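Local coordinates for protein putative glycosyl hydrolase (Bacteroides thetaiotaomicron VPI-5482, PDB 3K11) that is of uncertain function but probably acts as a hydrolase of the glycoside hydrolase family 88 type, with a largely helical fold, at residues A[193-205]-A[240-254]. Residues are numbered along the deposited sequence; the frame is centred on the assembly and turned at random. Where two conformers were deposited one is given.
Sequences RPQRNTLWLDDMF and MFIPEKGLYRHGWVE. With EDO (1,2-ethanediol), chain J; EDO (1,2-ethanediol), chain H.
Strands 198-200 and 251-253 pair antiparallel in a small three-stranded sheet whose middle strand is 247-253, and their side chains part to two faces. Leu199 N gives a bond of 2.8 Å to Trp252 O, and Trp252 N answers to Leu199 O; past the strand ends, Leu201 N reaches His250 O and Glu254 N reaches Asn197 O. Beside the Glu254 bond, Asn197 ND2 donates almost straight to Glu254 OE1 (2.9 Å) from above the carboxylate plane, the amide and carboxylate planes standing 84° apart; Tyr182 holds Asn197 OD1. On the face of Leu199 and Trp252, Leu199 CD1 lies 3.8 Å from Trp252 CE3 and Met240 SE touches Leu199 CB; on the other, Val253 CG2 lies 3.6 Å from Thr198 OG1. Beyond the strand, Leu201 CD2 presses on Tyr248 CB at 3.4 Å, and Met204 SE makes an oblique Met-aromatic contact with the Tyr248 ring.

With CG swung anti to the backbone N (chi1 -173°), the His250 ring turns back to Asp202: NE2 donates through a bent bond to the syn lone pair of OD1, 2.7 Å away. OD1 lies in the imidazole plane, the carboxylate turned 53° from it, and Tyr387 holds ND1. With an alanine here the imidazole is gone, and the Asp202 carboxylate, without this donor, would probably be freer to turn. An ethanediol beside Asp202 may mark a pocket. The strand leading into helix 202-217 thus pairs with the one following helix 222-240, joining the two ends of a helical hairpin, as expected for the six-hairpin fold of family 88.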
loop_
_atom_site.group_PDB
_atom_site.type_symbol
_atom_site.label_atom_id
_atom_site.label_comp_id
_atom_site.label_asym_id
_atom_site.label_seq_id
_atom_site.Cartn_x
_atom_site.Cartn_y
_atom_site.Cartn_z
ATOM N N ARG A 193 27.052 0.633 -17.009
ATOM C CA ARG A 193 26.912 -0.263 -15.878
ATOM C C ARG A 193 25.602 0.036 -15.217
ATOM O O ARG A 193 25.196 1.194 -15.197
ATOM C CB ARG A 193 28.025 -0.115 -14.838
ATOM C CG ARG A 193 27.975 1.157 -13.996
ATOM C CD ARG A 193 29.214 1.298 -13.126
ATOM N NE ARG A 193 29.113 2.365 -12.099
ATOM C CZ ARG A 193 28.568 2.198 -10.901
ATOM N NH1 ARG A 193 28.033 1.046 -10.550
ATOM N NH2 ARG A 193 28.531 3.207 -10.059
ATOM N N PRO A 194 24.922 -0.993 -14.709
ATOM C CA PRO A 194 25.276 -2.434 -14.788
ATOM C C PRO A 194 24.994 -3.093 -16.121
ATOM O O PRO A 194 25.284 -4.287 -16.277
ATOM C CB PRO A 194 24.418 -3.047 -13.684
ATOM C CG PRO A 194 23.197 -2.191 -13.655
ATOM C CD PRO A 194 23.716 -0.781 -13.889
ATOM N N GLN A 195 24.409 -2.341 -17.054
ATOM C CA GLN A 195 24.032 -2.820 -18.355
ATOM C C GLN A 195 24.393 -1.710 -19.349
ATOM O O GLN A 195 24.588 -0.547 -18.961
ATOM C CB GLN A 195 22.533 -3.071 -18.453
ATOM C CG GLN A 195 21.976 -4.141 -17.487
ATOM C CD GLN A 195 22.364 -5.583 -17.831
ATOM O OE1 GLN A 195 22.859 -5.870 -18.941
ATOM N NE2 GLN A 195 22.139 -6.513 -16.863
ATOM N N ARG A 196 24.500 -2.084 -20.614
ATOM C CA ARG A 196 24.701 -1.090 -21.678
ATOM C C ARG A 196 23.571 -0.075 -21.671
ATOM O O ARG A 196 22.415 -0.410 -21.395
ATOM C CB ARG A 196 24.697 -1.735 -23.047
ATOM C CG ARG A 196 25.886 -2.604 -23.339
ATOM C CD ARG A 196 26.118 -2.661 -24.832
ATOM N NE ARG A 196 27.118 -3.668 -25.180
ATOM C CZ ARG A 196 26.844 -4.870 -25.680
ATOM N NH1 ARG A 196 25.592 -5.256 -25.953
ATOM N NH2 ARG A 196 27.844 -5.699 -25.935
ATOM N N ASN A 197 23.912 1.172 -21.968
ATOM C CA ASN A 197 22.937 2.229 -22.160
ATOM C C ASN A 197 21.873 2.256 -21.071
ATOM O O ASN A 197 20.659 2.153 -21.321
ATOM C CB ASN A 197 22.301 2.120 -23.568
ATOM C CG ASN A 197 23.263 2.597 -24.653
ATOM O OD1 ASN A 197 24.389 2.929 -24.370
ATOM N ND2 ASN A 197 22.793 2.707 -25.858
ATOM N N THR A 198 22.375 2.400 -19.851
ATOM C CA THR A 198 21.523 2.526 -18.660
ATOM C C THR A 198 21.488 3.957 -18.175
ATOM O O THR A 198 22.514 4.624 -18.048
ATOM C CB THR A 198 22.080 1.633 -17.514
ATOM O OG1 THR A 198 22.139 0.271 -17.969
ATOM C CG2 THR A 198 21.218 1.714 -16.298
ATOM N N LEU A 199 20.274 4.422 -17.882
ATOM C CA LEU A 199 20.089 5.674 -17.212
ATOM C C LEU A 199 19.934 5.400 -15.715
ATOM O O LEU A 199 19.169 4.543 -15.336
ATOM C CB LEU A 199 18.887 6.428 -17.731
ATOM C CG LEU A 199 18.862 6.876 -19.194
ATOM C CD1 LEU A 199 17.547 7.667 -19.498
ATOM C CD2 LEU A 199 20.161 7.698 -19.552
ATOM N N TRP A 200 20.644 6.198 -14.925
ATOM C CA TRP A 200 20.554 6.231 -13.462
ATOM C C TRP A 200 19.862 7.498 -13.059
ATOM O O TRP A 200 20.282 8.593 -13.446
ATOM C CB TRP A 200 21.954 6.257 -12.875
ATOM C CG TRP A 200 22.684 4.969 -12.944
ATOM C CD1 TRP A 200 23.016 4.244 -14.061
ATOM C CD2 TRP A 200 23.246 4.293 -11.838
ATOM N NE1 TRP A 200 23.730 3.136 -13.701
ATOM C CE2 TRP A 200 23.908 3.144 -12.343
ATOM C CE3 TRP A 200 23.256 4.544 -10.458
ATOM C CZ2 TRP A 200 24.603 2.249 -11.515
ATOM C CZ3 TRP A 200 23.907 3.642 -9.627
ATOM C CH2 TRP A 200 24.601 2.519 -10.162
ATOM N N LEU A 201 18.826 7.375 -12.246
ATOM C CA LEU A 201 18.111 8.556 -11.759
ATOM C C LEU A 201 19.101 9.521 -11.100
ATOM O O LEU A 201 18.969 10.750 -11.223
ATOM C CB LEU A 201 17.013 8.128 -10.780
ATOM C CG LEU A 201 16.054 9.191 -10.331
ATOM C CD1 LEU A 201 15.354 9.859 -11.533
ATOM C CD2 LEU A 201 15.027 8.577 -9.317
ATOM N N ASP A 202 20.115 8.979 -10.405
ATOM C CA ASP A 202 21.098 9.797 -9.697
ATOM C C ASP A 202 21.750 10.791 -10.632
ATOM O O ASP A 202 22.104 11.900 -10.198
ATOM C CB ASP A 202 22.235 8.948 -9.098
ATOM C CG ASP A 202 21.727 7.778 -8.228
ATOM O OD1 ASP A 202 20.992 6.946 -8.747
ATOM O OD2 ASP A 202 22.018 7.719 -7.011
ATOM N N ASP A 203 21.856 10.455 -11.920
ATOM C CA ASP A 203 22.639 11.308 -12.843
ATOM C C ASP A 203 21.888 12.568 -13.233
ATOM O O ASP A 203 22.483 13.474 -13.747
ATOM C CB ASP A 203 23.080 10.564 -14.075
ATOM C CG ASP A 203 24.250 9.621 -13.821
ATOM O OD1 ASP A 203 25.018 9.860 -12.857
ATOM O OD2 ASP A 203 24.431 8.700 -14.634
HETATM N N MSE A 204 20.572 12.635 -12.982
HETATM C CA MSE A 204 19.881 13.908 -13.099
HETATM C C MSE A 204 20.629 14.941 -12.233
HETATM O O MSE A 204 20.915 16.052 -12.657
HETATM C CB MSE A 204 18.424 13.796 -12.676
HETATM C CG MSE A 204 17.596 13.011 -13.682
HETATM SE SE MSE A 204 15.719 12.991 -13.274
HETATM C CE MSE A 204 15.299 14.747 -13.916
ATOM N N PHE A 205 20.990 14.532 -11.024
ATOM C CA PHE A 205 21.637 15.399 -10.042
ATOM C C PHE A 205 23.127 15.447 -10.244
ATOM O O PHE A 205 23.748 16.490 -10.042
ATOM C CB PHE A 205 21.288 14.957 -8.629
ATOM C CG PHE A 205 21.905 15.809 -7.577
ATOM C CD1 PHE A 205 21.445 17.126 -7.346
ATOM C CD2 PHE A 205 22.974 15.320 -6.854
ATOM C CE1 PHE A 205 22.060 17.923 -6.390
ATOM C CE2 PHE A 205 23.615 16.120 -5.904
ATOM C CZ PHE A 205 23.144 17.413 -5.665
HETATM N N MSE A 240 11.945 8.097 -17.121
HETATM C CA MSE A 240 12.079 7.659 -15.733
HETATM C C MSE A 240 10.908 8.055 -14.828
HETATM O O MSE A 240 10.669 7.367 -13.804
HETATM C CB MSE A 240 13.473 8.098 -15.214
HETATM C CG MSE A 240 14.632 7.524 -16.061
HETATM SE SE MSE A 240 16.256 7.739 -15.152
HETATM C CE MSE A 240 16.068 6.029 -14.167
ATOM N N PHE A 241 10.140 9.088 -15.206
ATOM C CA PHE A 241 8.987 9.533 -14.368
ATOM C C PHE A 241 7.869 8.541 -14.565
ATOM O O PHE A 241 7.704 8.049 -15.674
ATOM C CB PHE A 241 8.527 10.944 -14.705
ATOM C CG PHE A 241 7.599 11.545 -13.662
ATOM C CD1 PHE A 241 8.042 11.788 -12.367
ATOM C CD2 PHE A 241 6.327 11.917 -13.986
ATOM C CE1 PHE A 241 7.206 12.343 -11.429
ATOM C CE2 PHE A 241 5.482 12.457 -13.008
ATOM C CZ PHE A 241 5.918 12.663 -11.771
ATOM N N ILE A 242 7.086 8.299 -13.513
ATOM C CA ILE A 242 5.965 7.353 -13.528
ATOM C C ILE A 242 4.724 8.194 -13.158
ATOM O O ILE A 242 4.407 8.373 -11.976
ATOM C CB ILE A 242 6.112 6.232 -12.513
ATOM C CG1 ILE A 242 7.429 5.461 -12.692
ATOM C CG2 ILE A 242 4.987 5.180 -12.729
ATOM C CD1 ILE A 242 7.855 4.647 -11.518
ATOM N N PRO A 243 4.055 8.767 -14.156
ATOM C CA PRO A 243 2.928 9.679 -13.873
ATOM C C PRO A 243 1.827 9.120 -13.008
ATOM O O PRO A 243 1.258 9.863 -12.202
ATOM C CB PRO A 243 2.400 10.059 -15.273
ATOM C CG PRO A 243 3.356 9.583 -16.231
ATOM C CD PRO A 243 4.367 8.712 -15.594
ATOM N N GLU A 244 1.598 7.814 -13.103
ATOM C CA GLU A 244 0.564 7.156 -12.299
ATOM C C GLU A 244 0.886 7.193 -10.808
ATOM O O GLU A 244 -0.023 7.112 -9.993
ATOM C CB GLU A 244 0.396 5.685 -12.734
ATOM C CG GLU A 244 0.022 5.476 -14.237
ATOM C CD GLU A 244 1.180 5.701 -15.307
ATOM O OE1 GLU A 244 2.370 5.850 -14.955
ATOM O OE2 GLU A 244 0.875 5.739 -16.538
ATOM N N LYS A 245 2.178 7.250 -10.454
ATOM C CA LYS A 245 2.630 7.296 -9.064
ATOM C C LYS A 245 3.113 8.665 -8.645
ATOM O O LYS A 245 3.189 8.977 -7.450
ATOM C CB LYS A 245 3.763 6.291 -8.855
ATOM C CG LYS A 245 3.340 4.843 -9.042
ATOM C CD LYS A 245 4.472 3.813 -8.801
ATOM C CE LYS A 245 3.874 2.372 -8.449
ATOM N NZ LYS A 245 3.431 2.138 -6.905
ATOM N N GLY A 246 3.485 9.474 -9.615
ATOM C CA GLY A 246 4.148 10.732 -9.291
ATOM C C GLY A 246 5.531 10.533 -8.716
ATOM O O GLY A 246 5.977 11.360 -7.942
ATOM N N LEU A 247 6.226 9.483 -9.157
ATOM C CA LEU A 247 7.538 9.106 -8.645
ATOM C C LEU A 247 8.410 8.721 -9.834
ATOM O O LEU A 247 7.909 8.480 -10.937
ATOM C CB LEU A 247 7.403 7.885 -7.690
ATOM C CG LEU A 247 6.514 7.995 -6.465
ATOM C CD1 LEU A 247 6.509 6.602 -5.759
ATOM C CD2 LEU A 247 7.010 9.116 -5.553
ATOM N N TYR A 248 9.703 8.638 -9.578
ATOM C CA TYR A 248 10.672 8.201 -10.554
ATOM C C TYR A 248 11.196 6.818 -10.251
ATOM O O TYR A 248 11.389 6.450 -9.089
ATOM C CB TYR A 248 11.864 9.118 -10.518
ATOM C CG TYR A 248 11.685 10.467 -11.204
ATOM C CD1 TYR A 248 11.214 11.562 -10.504
ATOM C CD2 TYR A 248 12.016 10.645 -12.541
ATOM C CE1 TYR A 248 11.096 12.784 -11.086
ATOM C CE2 TYR A 248 11.875 11.877 -13.134
ATOM C CZ TYR A 248 11.430 12.940 -12.407
ATOM O OH TYR A 248 11.311 14.160 -13.019
ATOM N N ARG A 249 11.425 6.052 -11.319
ATOM C CA ARG A 249 12.181 4.805 -11.190
ATOM C C ARG A 249 13.692 5.098 -10.995
ATOM O O ARG A 249 14.223 6.045 -11.557
ATOM C CB ARG A 249 11.945 3.884 -12.375
ATOM C CG ARG A 249 11.972 4.485 -13.691
ATOM C CD ARG A 249 11.854 3.458 -14.839
ATOM N NE ARG A 249 10.523 2.900 -14.980
ATOM C CZ ARG A 249 9.450 3.484 -15.495
ATOM N NH1 ARG A 249 9.407 4.722 -15.899
ATOM N NH2 ARG A 249 8.344 2.804 -15.551
ATOM N N HIS A 250 14.386 4.264 -10.234
ATOM C CA HIS A 250 15.839 4.439 -10.043
ATOM C C HIS A 250 16.630 4.183 -11.324
ATOM O O HIS A 250 17.629 4.837 -11.580
ATOM C CB HIS A 250 16.364 3.512 -8.938
ATOM C CG HIS A 250 17.791 3.743 -8.579
ATOM N ND1 HIS A 250 18.596 2.760 -8.020
ATOM C CD2 HIS A 250 18.561 4.846 -8.702
ATOM C CE1 HIS A 250 19.803 3.267 -7.803
ATOM N NE2 HIS A 250 19.813 4.533 -8.206
ATOM N N GLY A 251 16.171 3.219 -12.121
ATOM C CA GLY A 251 16.919 2.863 -13.308
ATOM C C GLY A 251 16.094 2.606 -14.534
ATOM O O GLY A 251 14.881 2.305 -14.494
ATOM N N TRP A 252 16.776 2.677 -15.655
ATOM C CA TRP A 252 16.153 2.475 -16.982
ATOM C C TRP A 252 17.207 1.943 -17.927
ATOM O O TRP A 252 18.144 2.646 -18.255
ATOM C CB TRP A 252 15.624 3.807 -17.516
ATOM C CG TRP A 252 14.826 3.738 -18.774
ATOM C CD1 TRP A 252 13.460 3.575 -18.890
ATOM C CD2 TRP A 252 15.325 3.905 -20.122
ATOM N NE1 TRP A 252 13.103 3.598 -20.212
ATOM C CE2 TRP A 252 14.227 3.817 -20.983
ATOM C CE3 TRP A 252 16.604 4.135 -20.661
ATOM C CZ2 TRP A 252 14.353 3.960 -22.362
ATOM C CZ3 TRP A 252 16.712 4.295 -22.021
ATOM C CH2 TRP A 252 15.610 4.168 -22.849
ATOM N N VAL A 253 17.011 0.712 -18.389
ATOM C CA VAL A 253 17.930 0.074 -19.334
ATOM C C VAL A 253 17.315 0.114 -20.723
ATOM O O VAL A 253 16.228 -0.407 -20.970
ATOM C CB VAL A 253 18.245 -1.395 -18.928
ATOM C CG1 VAL A 253 19.149 -2.073 -19.983
ATOM C CG2 VAL A 253 18.939 -1.381 -17.513
ATOM N N GLU A 254 18.036 0.696 -21.653
ATOM C CA GLU A 254 17.447 0.981 -22.971
ATOM C C GLU A 254 16.951 -0.249 -23.681
ATOM O O GLU A 254 15.891 -0.205 -24.280
ATOM C CB GLU A 254 18.441 1.711 -23.835
ATOM C CG GLU A 254 17.944 2.163 -25.219
ATOM C CD GLU A 254 19.076 2.834 -25.962
ATOM O OE1 GLU A 254 20.008 2.112 -26.403
ATOM O OE2 GLU A 254 19.032 4.092 -26.081
HETATM C C1 EDO J . 27.762 2.638 -5.203
HETATM O O1 EDO J . 27.471 1.241 -5.033
HETATM C C2 EDO J . 27.177 3.189 -6.486
HETATM O O2 EDO J . 27.440 2.240 -7.512
HETATM C C1 EDO H . 5.007 1.261 -13.479
HETATM O O1 EDO H . 4.807 1.734 -14.827
HETATM C C2 EDO H . 6.471 0.958 -13.183
HETATM O O2 EDO H . 7.190 0.301 -14.239
#